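Local structure of dTDP-4-dehydrorhamnose reductase (Bacillus anthracis, 3SC6) at residues A[177-182]-A[238-243]; A[182-187]-A[249-254]. The protein probably reduces dTDP-4-dehydrorhamnose to dTDP-L-rhamnose with NADPH, the closing step of dTDP-L-rhamnose biosynthesis. All blocks are in the same frame, centred on the assembly; numbering follows the deposited sequence.

Interaction 1. Residues A[177-182]-A[238-243]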
loop_
_atom_site.group_PDB
_atom_site.type_symbol
_atom_site.label_atom_id
_atom_site.label_comp_id
_atom_site.label_asym_id
_atom_site.label_seq_id
_atom_site.Cartn_x
_atom_site.Cartn_y
_atom_site.Cartn_z
ATOM N N GLU A 177 11.889 -28.335 -1.041
ATOM C CA GLU A 177 12.285 -27.347 -2.048
ATOM C C GLU A 177 11.036 -26.583 -2.462
ATOM O O GLU A 177 9.937 -27.138 -2.448
ATOM C CB GLU A 177 12.903 -27.986 -3.294
ATOM C CG GLU A 177 14.187 -28.759 -3.069
ATOM C CD GLU A 177 14.766 -29.310 -4.363
ATOM O OE1 GLU A 177 14.140 -29.127 -5.431
ATOM O OE2 GLU A 177 15.851 -29.927 -4.309
ATOM N N ILE A 178 11.200 -25.317 -2.835
ATOM C CA ILE A 178 10.065 -24.493 -3.253
ATOM C C ILE A 178 10.510 -23.461 -4.291
ATOM O O ILE A 178 11.469 -22.725 -4.079
ATOM C CB ILE A 178 9.394 -23.816 -2.037
ATOM C CG1 ILE A 178 8.125 -23.072 -2.461
ATOM C CG2 ILE A 178 10.379 -22.893 -1.325
ATOM C CD1 ILE A 178 7.392 -22.419 -1.307
ATOM N N SER A 179 9.805 -23.417 -5.417
ATOM C CA SER A 179 10.135 -22.486 -6.493
ATOM C C SER A 179 9.415 -21.140 -6.381
ATOM O O SER A 179 8.196 -21.081 -6.207
ATOM C CB SER A 179 9.857 -23.137 -7.851
ATOM O OG SER A 179 8.501 -23.520 -7.967
ATOM N N VAL A 180 10.194 -20.066 -6.497
ATOM C CA VAL A 180 9.694 -18.695 -6.414
ATOM C C VAL A 180 10.224 -17.843 -7.568
ATOM O O VAL A 180 11.381 -17.975 -7.962
ATOM C CB VAL A 180 10.152 -18.032 -5.103
ATOM C CG1 VAL A 180 9.722 -16.574 -5.062
ATOM C CG2 VAL A 180 9.621 -18.802 -3.901
ATOM N N VAL A 181 9.382 -16.962 -8.097
ATOM C CA VAL A 181 9.780 -16.092 -9.203
ATOM C C VAL A 181 11.061 -15.325 -8.842
ATOM O O VAL A 181 11.217 -14.874 -7.705
ATOM C CB VAL A 181 8.656 -15.094 -9.563
ATOM C CG1 VAL A 181 9.112 -14.143 -10.653
ATOM C CG2 VAL A 181 7.402 -15.840 -9.997
ATOM N N ALA A 182 11.973 -15.190 -9.805
ATOM C CA ALA A 182 13.238 -14.481 -9.572
ATOM C C ALA A 182 13.585 -13.439 -10.644
ATOM O O ALA A 182 14.679 -12.881 -10.631
ATOM C CB ALA A 182 14.376 -15.486 -9.441
ATOM N N LEU A 238 14.032 -22.536 -5.681
ATOM C CA LEU A 238 14.370 -22.641 -7.099
ATOM C C LEU A 238 13.891 -21.412 -7.869
ATOM O O LEU A 238 12.708 -21.092 -7.844
ATOM C CB LEU A 238 13.739 -23.904 -7.691
ATOM C CG LEU A 238 14.148 -25.233 -7.039
ATOM C CD1 LEU A 238 13.390 -26.395 -7.661
ATOM C CD2 LEU A 238 15.650 -25.458 -7.137
ATOM N N PRO A 239 14.810 -20.727 -8.572
ATOM C CA PRO A 239 14.446 -19.538 -9.336
ATOM C C PRO A 239 13.696 -19.868 -10.621
ATOM O O PRO A 239 14.202 -20.624 -11.448
ATOM C CB PRO A 239 15.802 -18.916 -9.668
ATOM C CG PRO A 239 16.731 -20.061 -9.732
ATOM C CD PRO A 239 16.235 -21.069 -8.736
ATOM N N VAL A 240 12.505 -19.297 -10.785
ATOM C CA VAL A 240 11.693 -19.535 -11.979
ATOM C C VAL A 240 11.313 -18.219 -12.656
ATOM O O VAL A 240 11.320 -17.161 -12.027
ATOM C CB VAL A 240 10.410 -20.329 -11.653
ATOM C CG1 VAL A 240 10.762 -21.708 -11.120
ATOM C CG2 VAL A 240 9.544 -19.569 -10.660
ATOM N N SER A 241 10.979 -18.298 -13.941
ATOM C CA SER A 241 10.597 -17.123 -14.718
ATOM C C SER A 241 9.113 -16.812 -14.570
ATOM O O SER A 241 8.364 -17.574 -13.960
ATOM C CB SER A 241 10.935 -17.332 -16.195
ATOM O OG SER A 241 10.239 -18.448 -16.726
ATOM N N THR A 242 8.702 -15.684 -15.140
ATOM C CA THR A 242 7.313 -15.241 -15.090
ATOM C C THR A 242 6.424 -16.014 -16.060
ATOM O O THR A 242 5.255 -16.269 -15.771
ATOM C CB THR A 242 7.195 -13.747 -15.444
ATOM O OG1 THR A 242 7.695 -13.529 -16.770
ATOM C CG2 THR A 242 7.980 -12.897 -14.466
ATOM N N GLU A 243 6.979 -16.375 -17.213
ATOM C CA GLU A 243 6.229 -17.113 -18.228
ATOM C C GLU A 243 5.794 -18.498 -17.742
ATOM O O GLU A 243 4.701 -18.959 -18.076
ATOM C CB GLU A 243 7.050 -17.240 -19.516
ATOM C CG GLU A 243 7.414 -15.900 -20.156
ATOM C CD GLU A 243 8.217 -16.052 -21.438
ATOM O OE1 GLU A 243 8.498 -17.203 -21.840
ATOM O OE2 GLU A 243 8.565 -15.018 -22.046
#
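Ile-178, Val-180 and Ala-182 supply the backbone groups that bond to Leu-238 and Val-240, setting Ser-179 beside Leu-238 and Val-181 beside Val-240 in parallel register. Leu-238 N donates to Ile-178 O at 3.0 Å, and Leu-238 O receives Val-180 N at 3.0 Å, so both polar groups of Leu-238 turn to the partner strand. One step on, Val-240 N reaches Val-180 O in a weak bond of 3.3 Å, while Ala-182 N donates to Val-240 O at 3.0 Å. Two CA-H...O contacts, from Ser-179 to Leu-238 O and from Val-181 to Val-240 O, supplement this pairing.

In the side-chain packing, Ser-179 and Leu-238 share one face of the sheet. Ser-179 CB touches Val-240 CG1 at 3.7 Å; this branch stands anti to the carbonyl carbon (chi1 -63°), and CG2 rests against the Val-180 carbonyl. Near the strand start, a carboxylate oxygen, Glu-177 OE1, lies 3.6 Å from the methyl group Leu-238 CD1 as the two side chains cross obliquely. Ala-182 CB meets Pro-239 CB at 3.7 Å, and helix 220-231 packs there through Phe-221. Val-180 is buried between that helix and helix 164-172. The strand axes, 34° apart, describe a twisted two-stranded parallel sheet, separate from the larger Rossmann-type sheet.

Interaction 2. Residues A[182-187]-A[249-254]; sequences ADQIGS and AARPKY
Ile-185 and Tyr-254 run alongside each other in the same sense. CG1 of Ile-185 stands anti to the carbonyl carbon, and the extended chi2 of -180° carries CD1 to 3.6 Å from Tyr-254 CE2, with CD2 next.

The amide of Gln-184 crosses the start of the Arg-251 side chain: OE1 and NE2 each lie 4.0 Å from Arg-251 CB. Although the amide and guanidinium planes differ by only 16°, it is the aliphatic root of the arginine that is touched. A bend at chi2 (61°) turns Arg-251 CD aside, and NH1, whose position is less certain, is modelled in a salt bridge with Asp-70. Lys-253 offers CB to Asp-183 O at 4.0 Å, while the ammonium group extends off from the contact.

One hydrogen bond crosses the contact, Ile-185 N to Lys-253 O at 3.1 Å, nearly straight at the hydrogen but with the donor well above the carbonyl plane. This bond fixes the two backbones side by side, whereas the van der Waals contacts around it give little directional hold. Asp-183 OD1, which probably hydrogen-bonds to Thr-242 N, is 6.3 Å from Lys-253 NZ, so any attraction between these charges is at most long-range.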
loop_
_atom_site.group_PDB
_atom_site.type_symbol
_atom_site.label_atom_id
_atom_site.label_comp_id
_atom_site.label_asym_id
_atom_site.label_seq_id
_atom_site.Cartn_x
_atom_site.Cartn_y
_atom_site.Cartn_z
ATOM N N ALA A 182 11.973 -15.190 -9.805
ATOM C CA ALA A 182 13.238 -14.481 -9.572
ATOM C C ALA A 182 13.585 -13.439 -10.644
ATOM O O ALA A 182 14.679 -12.881 -10.631
ATOM C CB ALA A 182 14.376 -15.486 -9.441
ATOM N N ASP A 183 12.660 -13.176 -11.563
ATOM C CA ASP A 183 12.897 -12.196 -12.626
ATOM C C ASP A 183 12.062 -10.921 -12.439
ATOM O O ASP A 183 11.854 -10.160 -13.386
ATOM C CB ASP A 183 12.657 -12.820 -14.008
ATOM C CG ASP A 183 11.253 -13.367 -14.171
ATOM O OD1 ASP A 183 10.938 -13.868 -15.271
ATOM O OD2 ASP A 183 10.467 -13.303 -13.203
ATOM N N GLN A 184 11.588 -10.708 -11.211
ATOM C CA GLN A 184 10.788 -9.534 -10.860
ATOM C C GLN A 184 11.391 -8.904 -9.613
ATOM O O GLN A 184 11.268 -9.445 -8.512
ATOM C CB GLN A 184 9.326 -9.892 -10.590
ATOM C CG GLN A 184 8.592 -10.482 -11.766
ATOM C CD GLN A 184 7.143 -10.792 -11.442
ATOM O OE1 GLN A 184 6.673 -10.531 -10.336
ATOM N NE2 GLN A 184 6.425 -11.344 -12.411
ATOM N N ILE A 185 12.047 -7.765 -9.796
ATOM C CA ILE A 185 12.675 -7.057 -8.697
ATOM C C ILE A 185 11.712 -6.056 -8.076
ATOM O O ILE A 185 10.928 -5.415 -8.779
ATOM C CB ILE A 185 13.956 -6.338 -9.165
ATOM C CG1 ILE A 185 14.950 -7.357 -9.730
ATOM C CG2 ILE A 185 14.595 -5.569 -8.020
ATOM C CD1 ILE A 185 16.250 -6.744 -10.209
ATOM N N GLY A 186 11.766 -5.937 -6.752
ATOM C CA GLY A 186 10.904 -5.020 -6.022
ATOM C C GLY A 186 11.465 -4.688 -4.655
ATOM O O GLY A 186 12.609 -5.017 -4.350
ATOM N N SER A 187 10.656 -4.035 -3.828
ATOM C CA SER A 187 11.084 -3.659 -2.489
ATOM C C SER A 187 9.993 -3.933 -1.450
ATOM O O SER A 187 9.037 -3.163 -1.324
ATOM C CB SER A 187 11.477 -2.184 -2.465
ATOM O OG SER A 187 10.382 -1.374 -2.835
ATOM N N ALA A 249 -1.954 -10.933 -15.187
ATOM C CA ALA A 249 -1.732 -9.497 -15.171
ATOM C C ALA A 249 -0.240 -9.314 -15.390
ATOM O O ALA A 249 0.561 -10.144 -14.955
ATOM C CB ALA A 249 -2.159 -8.903 -13.849
ATOM N N ALA A 250 0.139 -8.227 -16.049
ATOM C CA ALA A 250 1.546 -7.967 -16.328
ATOM C C ALA A 250 2.295 -7.138 -15.284
ATOM O O ALA A 250 2.147 -5.920 -15.242
ATOM C CB ALA A 250 1.676 -7.300 -17.694
ATOM N N ARG A 251 3.082 -7.797 -14.433
ATOM C CA ARG A 251 3.866 -7.081 -13.425
ATOM C C ARG A 251 5.113 -6.482 -14.052
ATOM O O ARG A 251 5.544 -6.908 -15.123
ATOM C CB ARG A 251 4.307 -7.963 -12.244
ATOM C CG ARG A 251 3.263 -8.328 -11.213
ATOM C CD ARG A 251 2.098 -9.105 -11.701
ATOM N NE ARG A 251 1.215 -9.360 -10.568
ATOM C CZ ARG A 251 0.086 -10.048 -10.632
ATOM N NH1 ARG A 251 -0.313 -10.573 -11.787
ATOM N NH2 ARG A 251 -0.641 -10.217 -9.535
ATOM N N PRO A 252 5.693 -5.476 -13.387
ATOM C CA PRO A 252 6.892 -4.854 -13.902
ATOM C C PRO A 252 8.102 -5.680 -13.513
ATOM O O PRO A 252 8.036 -6.448 -12.556
ATOM C CB PRO A 252 6.924 -3.517 -13.168
ATOM C CG PRO A 252 6.254 -3.780 -11.887
ATOM C CD PRO A 252 5.183 -4.778 -12.192
ATOM N N LYS A 253 9.195 -5.535 -14.248
ATOM C CA LYS A 253 10.403 -6.283 -13.936
ATOM C C LYS A 253 11.250 -5.523 -12.911
ATOM O O LYS A 253 12.191 -6.077 -12.342
ATOM C CB LYS A 253 11.196 -6.608 -15.205
ATOM C CG LYS A 253 10.417 -7.492 -16.177
ATOM C CD LYS A 253 11.221 -7.863 -17.413
ATOM C CE LYS A 253 10.414 -8.769 -18.337
ATOM N NZ LYS A 253 11.179 -9.181 -19.548
ATOM N N TYR A 254 10.895 -4.258 -12.675
ATOM C CA TYR A 254 11.597 -3.404 -11.717
ATOM C C TYR A 254 10.623 -2.437 -11.048
ATOM O O TYR A 254 10.368 -1.352 -11.566
ATOM C CB TYR A 254 12.699 -2.584 -12.395
ATOM C CG TYR A 254 13.793 -3.385 -13.058
ATOM C CD1 TYR A 254 13.710 -3.730 -14.403
ATOM C CD2 TYR A 254 14.918 -3.781 -12.345
ATOM C CE1 TYR A 254 14.718 -4.457 -15.023
ATOM C CE2 TYR A 254 15.933 -4.510 -12.955
ATOM C CZ TYR A 254 15.826 -4.845 -14.294
ATOM O OH TYR A 254 16.825 -5.567 -14.905
#

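Interactions 1 and 2 share Ala-182, where the chain leaves strand 177-181 and runs toward strand 185-190, and their centres are 12 Å apart. Their segments alternate along the sequence, so 177-187 is paired first with 238-243 and then with 249-254. Asp-183 ties the two together: its OD1 lies 2.9 Å from Thr-242 N, a probable hydrogen bond that links Asp-183, in interaction 2, to Thr-242, in interaction 1. Interaction 2 lies toward the cofactor, the side chain of Arg-251 being about 9 Å from the bound NADP, whereas interaction 1 is peripheral, its centre about 24 Å from the centre of the chain.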